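Local atomic coordinates of bile salt hydrolase/transferase (Clostridium perfringens, PDB entry 2BJF), a protein that hydrolyses the amide bond of glycine- and taurine-conjugated bile salts, releasing free bile acids, and can also join bile acids to amines. Residues 16-21 / 77-82; 172-177 / 227-232; 277-282 / 290-295. All coordinates share one frame; numbering follows the deposited sequence. Where two conformers were deposited one is given.

Interaction 1: 16-21 / 77-82; sequences FGRNMD and GCAGLN. With DXC ((3alpha,5beta,12alpha)-3,12-dihydroxycholan-24-oic acid), chain B; TAU (2-aminoethanesulfonic acid), chain C.
Phe16 and Arg18 on strand 16-21 meet residues Gly77 to Leu81 of strand 77-82 where the two facing sheets of the alpha-beta-beta-alpha sandwich, the fold of N-terminal nucleophile hydrolases, come together at the end reached by the bile-acid carboxylate. The strands run nearly alike, 16° apart, and their axes approach to 7.4 Å, so side chains rather than backbone bonds bridge the gap. The contact thus illustrates how one interface can be apolar packing at one end and a binding site at the other. At the packing end, CG of Phe16 stands anti to the backbone N (chi1 173°), which sends the ring across to the second sheet. Its CE2 comes to 3.5 Å from the N of Cys78, while CZ touches CB of Ala79 at 3.8 Å.

Arg18 takes over at the polar end. Its chain bends at both chi2 and chi3, swinging the guanidinium forward along its own strand, where NE donates to Asn19 O from above that carbonyl's plane. Toward the other strand, NH2 gives a 2.8 Å hydrogen bond to Gly80 O, and NH1 adds a weak one to the same oxygen; NH1 also forms a salt bridge with Asp69. Leu81 packs alongside, its CG 3.9 Å from NH2. Farther along, Asn82, a taurine-binding residue, in one of its two conformers makes a weak hydrogen bond from ND2 to taurine O3. One guanidinium face of Arg18 is covered by CE of Met20, centred 3.4 Å above the plane. The group therefore has its rotation fixed by bonds at all three nitrogens, and NH2 is presented to the product. Deoxycholate, which Arg18 is known to bind, brings carboxylate oxygen O3 to 3.0 Å from NH2.

Interaction 2: 172-177 / 227-232; sequences VLTNSP and SRFIRV
Val172 opens the contact by reaching two residues of helix 225-243 at once. Its CB and CG1 meet Val232 tip to tip, CB lying 3.6 Å from Val232 CG1. The other methyl, CG2, is set between the backbone N and the carbonyl carbon, and from there it rests over one face of the Phe229 ring in a CH-pi contact, 3.8 Å from the centroid and 14° off the normal. At Leu173 the backbone does the touching: CA approaches CE1 of Phe229 at 4.1 Å, while the side chain turns away to His143 and Met145.

Here a helical layer of the alpha-beta-beta-alpha sandwich packs on a sheet: strand 172-173 is an outermost strand of the six-stranded sheet within this chain, and helix 225-243 lies against it. The strand then gives way to loop. Thr174 places OG1 at the rim of the same aromatic ring, in its plane, 3.8 Å from Phe229 CD1; that hydroxyl is hydrogen-bonded to the carbonyl O of Pro225. Its methyl CG2 lies 3.6 Å from NH1 of Arg228.

Asn175 ends the walk with a polar link. Arg228 NH2 donates to its OD1 over 2.8 Å, nearly straight at 169° and lying within both the amide and guanidinium planes, although those planes are turned 65° apart. Arg228 NH1 meanwhile is hydrogen-bonded to Cys2 O, and Asn175, held by OD1, lines the taurine pocket.

Interaction 3: 277-282 / 290-295; sequences QYTSCM and YYNTYE
Thr279 and Asn292 form a hydrogen-bonded antiparallel pair, exchanging two backbone bonds: Thr279 N to Asn292 O and Asn292 N to Thr279 O, both 3.0 Å. Two residues on, Cys281 and Tyr290 repeat the exchange, Cys281 N donating to Tyr290 O at 2.7 Å and Tyr290 N returning to Cys281 O. Tyr294 N closes the other end with a bond to Gln277 O, just where strand 290-293 passes into loop.

The example shows how a strand pair can account for its buried polar groups by more than the ladder alone. Between the hydrogen-bonded pairs, the non-hydrogen-bonded pair Ser280 and Tyr291 brings CA atoms against carbonyls: Tyr291 CA sits 3.1 Å from Thr279 O, a CA-H...O contact, and Ser280 CA meets Tyr290 O in the same manner. Cys281 O also lies at the edge of the Tyr290 ring, 3.3 Å from CD2 and in its plane.

Thr279 and Asn292 point their side chains the same way, side by side. A single water donates to both, at 2.9 Å to Thr279 OG1 and 2.8 Å to Asn292 OD1, bridging the two oxygens, 3.9 Å apart. Thr279 OG1 has a second partner in Asn19, and Asn292 ND2 is taken by Asn297 O. On the opposite face of the sheet, Tyr278 OH and Ser280 OG both bond the carboxylate of Asp69, whereas Thr293 OG1 and Tyr291 OH engage Asn320. Tyr294 OH is hydrogen-bonded to Arg263 N and to Glu251 of the second subunit. A second water donates to Glu295 OE1 and only weakly to Gln277 O. Such a ladder, alternating hydrogen-bonded and non-hydrogen-bonded pairs, is that of an antiparallel beta hairpin, here built from strands 275-283 and 288-293 within the six-stranded sheet of the N-terminal nucleophile fold.

Interaction 1 touches both of the others, its centre 12 Å from that of interaction 2 and 11 Å from that of interaction 3. Strand 16-21 joins the hairpin directly, with Phe16 O 2.7 Å from Met282 N and Met20 O 2.8 Å from Gln277 N. Towards interaction 2, Asn82 O lies 2.8 Å from Asn175 ND2, connecting two of the taurine-lining residues. Interactions 2 and 3 do not touch; their nearest atoms are about 10 Å apart. Their distances from Cys2, the inferred nucleophile, differ: the side chain of Arg18 is about 3 Å from the side chain of Cys2, that of Asn175 about 4 Å, and that of Tyr278 about 8 Å.

Interaction 1: 16-21 / 77-82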
loop_
_atom_site.group_PDB
_atom_site.type_symbol
_atom_site.label_atom_id
_atom_site.label_comp_id
_atom_site.label_asym_id
_atom_site.label_seq_id
_atom_site.Cartn_x
_atom_site.Cartn_y
_atom_site.Cartn_z
ATOM N N PHE A 16 5.130 17.192 -25.322
ATOM C CA PHE A 16 4.087 17.537 -24.366
ATOM C C PHE A 16 2.763 16.938 -24.818
ATOM O O PHE A 16 2.391 17.046 -25.983
ATOM C CB PHE A 16 3.970 19.059 -24.212
ATOM C CG PHE A 16 2.802 19.496 -23.370
ATOM C CD1 PHE A 16 2.790 19.261 -21.997
ATOM C CD2 PHE A 16 1.712 20.139 -23.950
ATOM C CE1 PHE A 16 1.707 19.657 -21.214
ATOM C CE2 PHE A 16 0.628 20.542 -23.176
ATOM C CZ PHE A 16 0.626 20.301 -21.804
ATOM N N GLY A 17 2.053 16.305 -23.889
ATOM C CA GLY A 17 0.792 15.657 -24.218
ATOM C C GLY A 17 0.079 15.080 -23.017
ATOM O O GLY A 17 0.385 15.429 -21.873
ATOM N N ARG A 18 -0.873 14.188 -23.277
ATOM C CA ARG A 18 -1.774 13.719 -22.227
ATOM C C ARG A 18 -2.526 12.433 -22.544
ATOM O O ARG A 18 -2.752 12.100 -23.709
ATOM C CB ARG A 18 -2.790 14.821 -21.879
ATOM C CG ARG A 18 -3.639 15.319 -23.062
ATOM C CD ARG A 18 -4.967 14.569 -23.201
ATOM N NE ARG A 18 -5.829 14.749 -22.035
ATOM C CZ ARG A 18 -6.559 15.837 -21.789
ATOM N NH1 ARG A 18 -6.551 16.868 -22.629
ATOM N NH2 ARG A 18 -7.304 15.894 -20.691
ATOM N N ASN A 19 -2.901 11.723 -21.484
ATOM C CA ASN A 19 -3.973 10.739 -21.538
ATOM C C ASN A 19 -5.299 11.464 -21.364
ATOM O O ASN A 19 -5.434 12.310 -20.474
ATOM C CB ASN A 19 -3.833 9.718 -20.405
ATOM C CG ASN A 19 -2.817 8.630 -20.703
ATOM O OD1 ASN A 19 -2.362 8.465 -21.834
ATOM N ND2 ASN A 19 -2.463 7.870 -19.673
ATOM N N MET A 20 -6.271 11.136 -22.211
ATOM C CA MET A 20 -7.636 11.616 -22.034
ATOM C C MET A 20 -8.467 10.521 -21.382
ATOM O O MET A 20 -8.775 9.512 -22.017
ATOM C CB MET A 20 -8.253 12.022 -23.376
ATOM C CG MET A 20 -9.759 12.296 -23.325
ATOM S SD MET A 20 -10.204 13.707 -22.303
ATOM C CE MET A 20 -9.545 15.041 -23.292
ATOM N N ASP A 21 -8.822 10.727 -20.114
ATOM C CA ASP A 21 -9.564 9.727 -19.350
ATOM C C ASP A 21 -11.017 10.153 -19.144
ATOM O O ASP A 21 -11.323 10.945 -18.246
ATOM C CB ASP A 21 -8.884 9.454 -18.000
ATOM C CG ASP A 21 -7.413 9.074 -18.138
ATOM O OD1 ASP A 21 -7.000 8.581 -19.211
ATOM O OD2 ASP A 21 -6.667 9.263 -17.153
ATOM N N GLY A 77 2.387 24.775 -25.856
ATOM C CA GLY A 77 1.384 23.722 -25.716
ATOM C C GLY A 77 0.505 23.922 -24.498
ATOM O O GLY A 77 0.944 24.481 -23.494
ATOM N N CYS A 78 -0.743 23.468 -24.590
ATOM C CA CYS A 78 -1.680 23.551 -23.471
ATOM C C CYS A 78 -2.637 22.369 -23.471
ATOM O O CYS A 78 -3.120 21.951 -24.524
ATOM C CB CYS A 78 -2.466 24.867 -23.512
ATOM S SG CYS A 78 -3.549 25.132 -22.078
ATOM N N ALA A 79 -2.899 21.834 -22.281
ATOM C CA ALA A 79 -3.848 20.739 -22.107
ATOM C C ALA A 79 -4.807 21.033 -20.960
ATOM O O ALA A 79 -4.388 21.493 -19.894
ATOM C CB ALA A 79 -3.112 19.429 -21.857
ATOM N N GLY A 80 -6.090 20.772 -21.195
ATOM C CA GLY A 80 -7.125 20.909 -20.174
ATOM C C GLY A 80 -7.472 19.553 -19.589
ATOM O O GLY A 80 -7.839 18.631 -20.319
ATOM N N LEU A 81 -7.348 19.438 -18.269
ATOM C CA LEU A 81 -7.579 18.179 -17.557
ATOM C C LEU A 81 -8.681 18.374 -16.522
ATOM O O LEU A 81 -8.843 19.474 -15.992
ATOM C CB LEU A 81 -6.287 17.707 -16.873
ATOM C CG LEU A 81 -5.116 17.178 -17.718
ATOM C CD1 LEU A 81 -4.378 18.284 -18.462
ATOM C CD2 LEU A 81 -4.138 16.408 -16.846
ATOM N N ASN A 82 -9.432 17.310 -16.240
ATOM C CA ASN A 82 -10.532 17.365 -15.273
ATOM C C ASN A 82 -10.071 17.826 -13.890
ATOM O O ASN A 82 -8.988 17.459 -13.432
ATOM C CB ASN A 82 -11.239 16.007 -15.178
ATOM C CG ASN A 82 -12.537 16.070 -14.384
ATOM O OD1 ASN A 82 -13.285 17.049 -14.456
ATOM N ND2 ASN A 82 -12.813 15.016 -13.626
HETATM C C1 DXC B . -20.731 20.333 -22.199
HETATM C C2 DXC B . -19.735 21.489 -22.113
HETATM C C3 DXC B . -19.214 21.951 -23.486
HETATM C C4 DXC B . -18.678 20.808 -24.367
HETATM C C5 DXC B . -19.698 19.669 -24.404
HETATM C C6 DXC B . -20.153 19.189 -23.025
HETATM C C7 DXC B . -18.194 23.082 -23.287
HETATM C C8 DXC B . -16.823 22.603 -22.804
HETATM C C9 DXC B . -16.270 21.405 -23.580
HETATM C C10 DXC B . -17.327 20.302 -23.797
HETATM C C11 DXC B . -15.104 20.757 -22.826
HETATM C C12 DXC B . -14.448 19.578 -23.550
HETATM C C13 DXC B . -15.498 18.493 -23.829
HETATM C C14 DXC B . -16.737 19.078 -24.528
HETATM C C15 DXC B . -13.960 21.633 -22.312
HETATM C C16 DXC B . -12.845 20.617 -22.040
HETATM C C17 DXC B . -13.365 19.246 -22.510
HETATM C C18 DXC B . -18.500 21.298 -25.804
HETATM C C19 DXC B . -12.220 18.268 -22.854
HETATM O O1 DXC B . -15.889 17.817 -22.624
HETATM O O2 DXC B . -21.027 19.862 -20.879
HETATM C C20 DXC B . -13.811 20.010 -24.885
HETATM C C21 DXC B . -11.386 17.920 -21.614
HETATM C C22 DXC B . -12.206 17.248 -20.509
HETATM C C23 DXC B . -11.353 16.422 -19.573
HETATM O O3 DXC B . -10.150 16.220 -19.845
HETATM O O4 DXC B . -11.899 15.964 -18.546
HETATM C C24 DXC B . -12.663 16.977 -23.547
HETATM C C1 TAU C . -13.949 12.237 -11.165
HETATM C C2 TAU C . -13.481 12.044 -12.321
HETATM N N1 TAU C . -14.660 12.399 -10.160
HETATM S S TAU C . -11.946 12.200 -12.609
HETATM O O1 TAU C . -11.397 13.345 -11.843
HETATM O O2 TAU C . -11.233 10.961 -12.229
HETATM O O3 TAU C . -11.758 12.452 -14.056
#

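Interaction 2: 172-177 / 227-232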
loop_
_atom_site.group_PDB
_atom_site.type_symbol
_atom_site.label_atom_id
_atom_site.label_comp_id
_atom_site.label_asym_id
_atom_site.label_seq_id
_atom_site.Cartn_x
_atom_site.Cartn_y
_atom_site.Cartn_z
ATOM N N VAL A 172 4.583 16.780 -14.704
ATOM C CA VAL A 172 3.343 16.003 -14.789
ATOM C C VAL A 172 2.147 16.727 -14.165
ATOM O O VAL A 172 2.311 17.662 -13.376
ATOM C CB VAL A 172 3.482 14.590 -14.131
ATOM C CG1 VAL A 172 4.728 13.854 -14.632
ATOM C CG2 VAL A 172 3.491 14.688 -12.610
ATOM N N LEU A 173 0.949 16.278 -14.529
ATOM C CA LEU A 173 -0.293 16.744 -13.914
ATOM C C LEU A 173 -1.346 15.650 -14.035
ATOM O O LEU A 173 -1.354 14.904 -15.009
ATOM C CB LEU A 173 -0.790 18.027 -14.593
ATOM C CG LEU A 173 -1.941 18.796 -13.930
ATOM C CD1 LEU A 173 -1.515 19.363 -12.578
ATOM C CD2 LEU A 173 -2.452 19.905 -14.836
ATOM N N THR A 174 -2.219 15.538 -13.039
ATOM C CA THR A 174 -3.396 14.680 -13.180
ATOM C C THR A 174 -4.674 15.476 -12.914
ATOM O O THR A 174 -4.992 16.408 -13.655
ATOM C CB THR A 174 -3.326 13.385 -12.315
ATOM O OG1 THR A 174 -3.218 13.724 -10.928
ATOM C CG2 THR A 174 -2.145 12.509 -12.733
ATOM N N ASN A 175 -5.393 15.109 -11.858
ATOM C CA ASN A 175 -6.656 15.749 -11.521
ATOM C C ASN A 175 -6.634 16.218 -10.062
ATOM O O ASN A 175 -5.562 16.534 -9.542
ATOM C CB ASN A 175 -7.818 14.797 -11.830
ATOM C CG ASN A 175 -7.728 14.200 -13.234
ATOM O OD1 ASN A 175 -7.349 13.040 -13.406
ATOM N ND2 ASN A 175 -8.053 15.001 -14.241
ATOM N N SER A 176 -7.795 16.280 -9.410
ATOM C CA SER A 176 -7.888 16.773 -8.028
ATOM C C SER A 176 -7.161 15.855 -7.032
ATOM O O SER A 176 -7.073 14.651 -7.268
ATOM C CB SER A 176 -9.352 16.966 -7.628
ATOM O OG SER A 176 -9.953 17.982 -8.415
ATOM N N PRO A 177 -6.642 16.412 -5.915
ATOM C CA PRO A 177 -6.698 17.795 -5.416
ATOM C C PRO A 177 -5.781 18.788 -6.140
ATOM O O PRO A 177 -5.289 18.507 -7.236
ATOM C CB PRO A 177 -6.265 17.663 -3.944
ATOM C CG PRO A 177 -6.071 16.220 -3.683
ATOM C CD PRO A 177 -5.890 15.547 -4.991
ATOM N N SER A 227 -2.776 8.694 -7.060
ATOM C CA SER A 227 -1.926 7.533 -7.324
ATOM C C SER A 227 -1.254 7.614 -8.692
ATOM O O SER A 227 -0.072 7.283 -8.829
ATOM C CB SER A 227 -2.726 6.241 -7.190
ATOM O OG SER A 227 -3.146 6.065 -5.848
ATOM N N ARG A 228 -2.005 8.066 -9.694
ATOM C CA ARG A 228 -1.459 8.242 -11.038
ATOM C C ARG A 228 -0.378 9.320 -11.077
ATOM O O ARG A 228 0.629 9.161 -11.769
ATOM C CB ARG A 228 -2.571 8.525 -12.053
ATOM C CG ARG A 228 -3.464 7.319 -12.314
ATOM C CD ARG A 228 -4.459 7.562 -13.440
ATOM N NE ARG A 228 -5.597 8.387 -13.033
ATOM C CZ ARG A 228 -5.706 9.694 -13.257
ATOM N NH1 ARG A 228 -4.735 10.355 -13.878
ATOM N NH2 ARG A 228 -6.789 10.347 -12.853
ATOM N N PHE A 229 -0.581 10.399 -10.319
ATOM C CA PHE A 229 0.409 11.478 -10.212
ATOM C C PHE A 229 1.741 10.936 -9.694
ATOM O O PHE A 229 2.794 11.212 -10.269
ATOM C CB PHE A 229 -0.110 12.603 -9.305
ATOM C CG PHE A 229 0.710 13.870 -9.357
ATOM C CD1 PHE A 229 0.261 14.974 -10.077
ATOM C CD2 PHE A 229 1.917 13.971 -8.665
ATOM C CE1 PHE A 229 1.010 16.152 -10.124
ATOM C CE2 PHE A 229 2.673 15.142 -8.705
ATOM C CZ PHE A 229 2.218 16.236 -9.435
ATOM N N ILE A 230 1.684 10.155 -8.615
ATOM C CA ILE A 230 2.886 9.557 -8.034
ATOM C C ILE A 230 3.610 8.679 -9.054
ATOM O O ILE A 230 4.817 8.825 -9.253
ATOM C CB ILE A 230 2.572 8.752 -6.738
ATOM C CG1 ILE A 230 1.927 9.652 -5.667
ATOM C CG2 ILE A 230 3.829 8.044 -6.206
ATOM C CD1 ILE A 230 2.748 10.878 -5.251
ATOM N N ARG A 231 2.867 7.792 -9.715
ATOM C CA ARG A 231 3.465 6.867 -10.677
ATOM C C ARG A 231 4.152 7.581 -11.841
ATOM O O ARG A 231 5.317 7.311 -12.126
ATOM C CB ARG A 231 2.443 5.845 -11.187
ATOM C CG ARG A 231 1.996 4.845 -10.127
ATOM C CD ARG A 231 1.712 3.459 -10.716
ATOM N NE ARG A 231 0.667 3.461 -11.743
ATOM C CZ ARG A 231 -0.643 3.501 -11.501
ATOM N NH1 ARG A 231 -1.105 3.561 -10.256
ATOM N NH2 ARG A 231 -1.499 3.485 -12.514
ATOM N N VAL A 232 3.445 8.508 -12.487
ATOM C CA VAL A 232 4.008 9.221 -13.638
ATOM C C VAL A 232 5.212 10.092 -13.240
ATOM O O VAL A 232 6.186 10.185 -13.986
ATOM C CB VAL A 232 2.923 10.006 -14.445
ATOM C CG1 VAL A 232 2.337 11.164 -13.646
ATOM C CG2 VAL A 232 3.472 10.484 -15.781
#

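Interaction 3: 277-282 / 290-295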
loop_
_atom_site.group_PDB
_atom_site.type_symbol
_atom_site.label_atom_id
_atom_site.label_comp_id
_atom_site.label_asym_id
_atom_site.label_seq_id
_atom_site.Cartn_x
_atom_site.Cartn_y
_atom_site.Cartn_z
ATOM N N GLN A 277 -9.218 7.216 -23.485
ATOM C CA GLN A 277 -9.775 7.244 -24.838
ATOM C C GLN A 277 -8.699 7.477 -25.893
ATOM O O GLN A 277 -8.713 6.843 -26.951
ATOM C CB GLN A 277 -10.869 8.311 -24.954
ATOM C CG GLN A 277 -12.077 8.089 -24.042
ATOM C CD GLN A 277 -13.059 7.037 -24.551
ATOM O OE1 GLN A 277 -13.947 6.605 -23.815
ATOM N NE2 GLN A 277 -12.913 6.630 -25.809
ATOM N N TYR A 278 -7.777 8.390 -25.598
ATOM C CA TYR A 278 -6.634 8.662 -26.470
ATOM C C TYR A 278 -5.408 9.130 -25.692
ATOM O O TYR A 278 -5.511 9.572 -24.542
ATOM C CB TYR A 278 -6.991 9.642 -27.608
ATOM C CG TYR A 278 -7.200 11.092 -27.216
ATOM C CD1 TYR A 278 -6.117 11.960 -27.060
ATOM C CD2 TYR A 278 -8.483 11.606 -27.048
ATOM C CE1 TYR A 278 -6.308 13.296 -26.716
ATOM C CE2 TYR A 278 -8.685 12.942 -26.713
ATOM C CZ TYR A 278 -7.595 13.777 -26.541
ATOM O OH TYR A 278 -7.797 15.096 -26.207
ATOM N N THR A 279 -4.251 9.007 -26.331
ATOM C CA THR A 279 -2.996 9.504 -25.793
ATOM C C THR A 279 -2.352 10.377 -26.859
ATOM O O THR A 279 -2.067 9.909 -27.963
ATOM C CB THR A 279 -2.054 8.348 -25.404
ATOM O OG1 THR A 279 -2.706 7.502 -24.449
ATOM C CG2 THR A 279 -0.757 8.879 -24.802
ATOM N N SER A 280 -2.148 11.649 -26.528
ATOM C CA SER A 280 -1.540 12.596 -27.455
ATOM C C SER A 280 -0.131 12.968 -27.012
ATOM O O SER A 280 0.169 13.008 -25.818
ATOM C CB SER A 280 -2.405 13.850 -27.601
ATOM O OG SER A 280 -2.416 14.621 -26.414
ATOM N N CYS A 281 0.730 13.222 -27.992
ATOM C CA CYS A 281 2.097 13.657 -27.748
ATOM C C CYS A 281 2.483 14.656 -28.824
ATOM O O CYS A 281 2.573 14.308 -30.000
ATOM C CB CYS A 281 3.057 12.467 -27.762
ATOM S SG CYS A 281 4.794 12.916 -27.532
ATOM N N MET A 282 2.701 15.899 -28.410
ATOM C CA MET A 282 3.057 16.968 -29.331
ATOM C C MET A 282 4.553 17.225 -29.294
ATOM O O MET A 282 5.121 17.458 -28.226
ATOM C CB MET A 282 2.304 18.252 -28.964
ATOM C CG MET A 282 0.801 18.165 -29.165
ATOM S SD MET A 282 -0.102 19.489 -28.343
ATOM C CE MET A 282 -0.389 18.766 -26.730
ATOM N N TYR A 290 1.116 13.986 -32.472
ATOM C CA TYR A 290 1.027 12.526 -32.501
ATOM C C TYR A 290 -0.056 12.058 -31.541
ATOM O O TYR A 290 -0.208 12.614 -30.454
ATOM C CB TYR A 290 2.344 11.875 -32.076
ATOM C CG TYR A 290 3.555 12.204 -32.918
ATOM C CD1 TYR A 290 3.828 11.504 -34.094
ATOM C CD2 TYR A 290 4.455 13.188 -32.513
ATOM C CE1 TYR A 290 4.955 11.794 -34.856
ATOM C CE2 TYR A 290 5.583 13.484 -33.263
ATOM C CZ TYR A 290 5.828 12.786 -34.433
ATOM O OH TYR A 290 6.945 13.083 -35.178
ATOM N N TYR A 291 -0.796 11.023 -31.930
ATOM C CA TYR A 291 -1.780 10.428 -31.028
ATOM C C TYR A 291 -2.144 9.004 -31.424
ATOM O O TYR A 291 -2.035 8.622 -32.591
ATOM C CB TYR A 291 -3.052 11.293 -30.952
ATOM C CG TYR A 291 -4.023 11.052 -32.087
ATOM C CD1 TYR A 291 -5.173 10.288 -31.895
ATOM C CD2 TYR A 291 -3.785 11.578 -33.358
ATOM C CE1 TYR A 291 -6.063 10.052 -32.938
ATOM C CE2 TYR A 291 -4.669 11.347 -34.407
ATOM C CZ TYR A 291 -5.805 10.584 -34.188
ATOM O OH TYR A 291 -6.683 10.356 -35.222
ATOM N N ASN A 292 -2.565 8.224 -30.436
ATOM C CA ASN A 292 -3.276 6.978 -30.695
ATOM C C ASN A 292 -4.551 6.936 -29.855
ATOM O O ASN A 292 -4.809 7.859 -29.076
ATOM C CB ASN A 292 -2.379 5.747 -30.486
ATOM C CG ASN A 292 -1.935 5.558 -29.038
ATOM O OD1 ASN A 292 -2.374 6.264 -28.128
ATOM N ND2 ASN A 292 -1.055 4.584 -28.825
ATOM N N THR A 293 -5.352 5.889 -30.023
ATOM C CA THR A 293 -6.635 5.797 -29.333
ATOM C C THR A 293 -6.805 4.447 -28.644
ATOM O O THR A 293 -6.018 3.522 -28.873
ATOM C CB THR A 293 -7.824 6.037 -30.295
ATOM O OG1 THR A 293 -7.860 5.005 -31.289
ATOM C CG2 THR A 293 -7.703 7.396 -30.978
ATOM N N TYR A 294 -7.836 4.337 -27.809
ATOM C CA TYR A 294 -8.148 3.076 -27.138
ATOM C C TYR A 294 -8.373 1.958 -28.158
ATOM O O TYR A 294 -7.919 0.827 -27.967
ATOM C CB TYR A 294 -9.373 3.223 -26.225
ATOM C CG TYR A 294 -9.484 2.103 -25.216
ATOM C CD1 TYR A 294 -8.920 2.231 -23.947
ATOM C CD2 TYR A 294 -10.130 0.907 -25.535
ATOM C CE1 TYR A 294 -9.001 1.200 -23.016
ATOM C CE2 TYR A 294 -10.214 -0.132 -24.612
ATOM C CZ TYR A 294 -9.646 0.024 -23.355
ATOM O OH TYR A 294 -9.722 -0.994 -22.435
ATOM N N GLU A 295 -9.060 2.297 -29.247
ATOM C CA GLU A 295 -9.417 1.341 -30.291
ATOM C C GLU A 295 -8.250 1.030 -31.229
ATOM O O GLU A 295 -8.083 -0.114 -31.656
ATOM C CB GLU A 295 -10.607 1.865 -31.100
ATOM C CG GLU A 295 -11.913 1.989 -30.312
ATOM C CD GLU A 295 -12.103 3.346 -29.632
ATOM O OE1 GLU A 295 -11.143 4.146 -29.542
ATOM O OE2 GLU A 295 -13.237 3.610 -29.183
HETATM O O HOH W 1 -11.744 6.655 -28.272
HETATM O O HOH W 2 -4.340 5.865 -26.231
#